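PDB 1WLV: phenylacetic acid degradation protein PaaI from Thermus thermophilus HB8, which probably hydrolyses acyl-CoA thioesters as a member of the PaaI branch of the hotdog-fold thioesterase superfamily. Local coordinates for the interface of chains A and B. Coordinates in Å, arbitrary orientation; residue numbers count along the deposited sequence, not the author numbering. Chains: chain A/B, phenylacetic acid degradation protein PaaI.

The interface of chains A and B. Residues chain A 31-32, 39, 41-42; chain B 3, 5, 45, 48-49.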
loop_
_atom_site.group_PDB
_atom_site.type_symbol
_atom_site.label_atom_id
_atom_site.label_comp_id
_atom_site.label_asym_id
_atom_site.label_seq_id
_atom_site.Cartn_x
_atom_site.Cartn_y
_atom_site.Cartn_z
ATOM N N HIS A 31 -0.469 -4.796 24.902
ATOM C CA HIS A 31 -0.352 -4.360 23.509
ATOM C C HIS A 31 1.027 -4.668 22.935
ATOM O O HIS A 31 1.305 -4.382 21.770
ATOM C CB HIS A 31 -0.584 -2.850 23.412
ATOM C CG HIS A 31 -1.952 -2.415 23.833
ATOM N ND1 HIS A 31 -2.191 -1.203 24.443
ATOM C CD2 HIS A 31 -3.157 -3.021 23.711
ATOM C CE1 HIS A 31 -3.485 -1.081 24.683
ATOM N NE2 HIS A 31 -4.094 -2.169 24.247
ATOM N N LEU A 32 1.887 -5.251 23.760
ATOM C CA LEU A 32 3.248 -5.556 23.351
ATOM C C LEU A 32 3.402 -6.862 22.597
ATOM O O LEU A 32 2.566 -7.759 22.694
ATOM C CB LEU A 32 4.158 -5.591 24.582
ATOM C CG LEU A 32 4.073 -4.381 25.520
ATOM C CD1 LEU A 32 5.016 -4.578 26.700
ATOM C CD2 LEU A 32 4.419 -3.110 24.754
ATOM N N HIS A 39 2.926 -3.824 19.524
ATOM C CA HIS A 39 2.617 -4.732 18.430
ATOM C C HIS A 39 2.126 -3.917 17.232
ATOM O O HIS A 39 1.378 -2.951 17.399
ATOM C CB HIS A 39 1.541 -5.715 18.902
ATOM C CG HIS A 39 1.230 -6.807 17.930
ATOM N ND1 HIS A 39 0.526 -6.591 16.764
ATOM C CD2 HIS A 39 1.475 -8.138 17.980
ATOM C CE1 HIS A 39 0.346 -7.742 16.141
ATOM N NE2 HIS A 39 0.911 -8.697 16.858
ATOM N N GLY A 41 -0.075 -4.436 15.196
ATOM C CA GLY A 41 -1.524 -4.408 15.112
ATOM C C GLY A 41 -2.166 -3.349 15.991
ATOM O O GLY A 41 -3.256 -2.856 15.687
ATOM N N PHE A 42 -1.505 -2.991 17.087
ATOM C CA PHE A 42 -2.059 -1.975 17.977
ATOM C C PHE A 42 -1.968 -0.591 17.343
ATOM O O PHE A 42 -2.937 0.165 17.333
ATOM C CB PHE A 42 -1.326 -1.962 19.323
ATOM C CG PHE A 42 -1.728 -0.815 20.207
ATOM C CD1 PHE A 42 -2.967 -0.810 20.836
ATOM C CD2 PHE A 42 -0.893 0.287 20.358
ATOM C CE1 PHE A 42 -3.372 0.283 21.602
ATOM C CE2 PHE A 42 -1.291 1.386 21.123
ATOM C CZ PHE A 42 -2.532 1.382 21.744
ATOM N N ASP B 3 3.189 -13.944 23.260
ATOM C CA ASP B 3 2.909 -12.584 22.712
ATOM C C ASP B 3 1.701 -11.997 23.439
ATOM O O ASP B 3 0.577 -12.459 23.262
ATOM C CB ASP B 3 2.630 -12.680 21.210
ATOM C CG ASP B 3 2.549 -11.326 20.544
ATOM O OD1 ASP B 3 1.581 -10.585 20.811
ATOM O OD2 ASP B 3 3.458 -10.999 19.753
ATOM N N PHE B 5 -0.143 -9.213 23.086
ATOM C CA PHE B 5 -1.259 -8.753 22.264
ATOM C C PHE B 5 -2.025 -9.927 21.648
ATOM O O PHE B 5 -3.259 -9.920 21.601
ATOM C CB PHE B 5 -0.754 -7.799 21.177
ATOM C CG PHE B 5 -1.842 -6.976 20.539
ATOM C CD1 PHE B 5 -2.783 -6.312 21.325
ATOM C CD2 PHE B 5 -1.909 -6.839 19.154
ATOM C CE1 PHE B 5 -3.776 -5.519 20.739
ATOM C CE2 PHE B 5 -2.895 -6.049 18.559
ATOM C CZ PHE B 5 -3.832 -5.388 19.353
ATOM N N ALA B 45 -4.585 -7.125 12.862
ATOM C CA ALA B 45 -3.755 -7.652 13.946
ATOM C C ALA B 45 -3.531 -9.152 13.757
ATOM O O ALA B 45 -2.441 -9.667 14.023
ATOM C CB ALA B 45 -4.415 -7.381 15.297
ATOM N N ASP B 48 -1.211 -9.534 10.761
ATOM C CA ASP B 48 0.091 -9.024 11.179
ATOM C C ASP B 48 0.810 -10.001 12.106
ATOM O O ASP B 48 2.041 -10.095 12.092
ATOM C CB ASP B 48 -0.077 -7.676 11.889
ATOM C CG ASP B 48 1.250 -7.012 12.201
ATOM O OD1 ASP B 48 1.958 -6.636 11.247
ATOM O OD2 ASP B 48 1.587 -6.873 13.394
ATOM N N SER B 49 0.044 -10.725 12.916
ATOM C CA SER B 49 0.632 -11.697 13.831
ATOM C C SER B 49 1.282 -12.854 13.073
ATOM O O SER B 49 2.391 -13.282 13.415
ATOM C CB SER B 49 -0.437 -12.229 14.789
ATOM O OG SER B 49 -0.868 -11.200 15.670
#
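B:Phe5 pushes its ring into chain A between the imidazole of A:His39 and the backbone of A:His31. Its CD2 lies over one face of the A:His39 ring, 3.4 Å from CG and nearer the edge of the imidazole than its centre, while CD1 on the opposite side of the phenyl ring rests 3.8 Å from CA of A:His31. The far rim, CE2 and CZ, reaches the start of helix 40-55 at A:Gly41 and A:Phe42. A flat aromatic suits this cleft: its tilted edge rests on the imidazole, the planes about 50° apart, while CB of A:Phe42 lies over one phenyl face. Its backbone is fixed too: N of B:Phe5, in the first turn of helix 4-8, donates to O of A:Leu32 at 3.1 Å.

With CG anti to the backbone N (chi1 -174°), A:His39 sends its imidazole toward helix 40-56 of chain B. There it meets B:Asp48 tip to tip, without a hydrogen bond or salt bridge, ring and carboxylate planes 74° apart; the carboxylate OD2 lies 3.5 Å from N of A:Gly41. NE2 makes a weak hydrogen bond of 3.3 Å with OG of B:Ser49.

Second-shell bonds set these groups. ND1 of A:His39 accepts the N-H of A:Gly41 at 2.7 Å, close to the ring plane, which restrains the ring's rotation and caps the helix start. OG of B:Ser49 donates a hydrogen bond to O of B:Ala45 (2.7 Å), one turn earlier, fixing where OG points. Beside the cleft, A:His31 lays its ring over that of A:Phe42.

A:His39 and A:Gly41 belong to the His-Gly-Gly stretch typical of PaaI-type hotdog thioesterases. B:Asp48 is the likely catalytic carboxylate facing it, so this two-fold-repeated interface probably builds active sites shared between subunits.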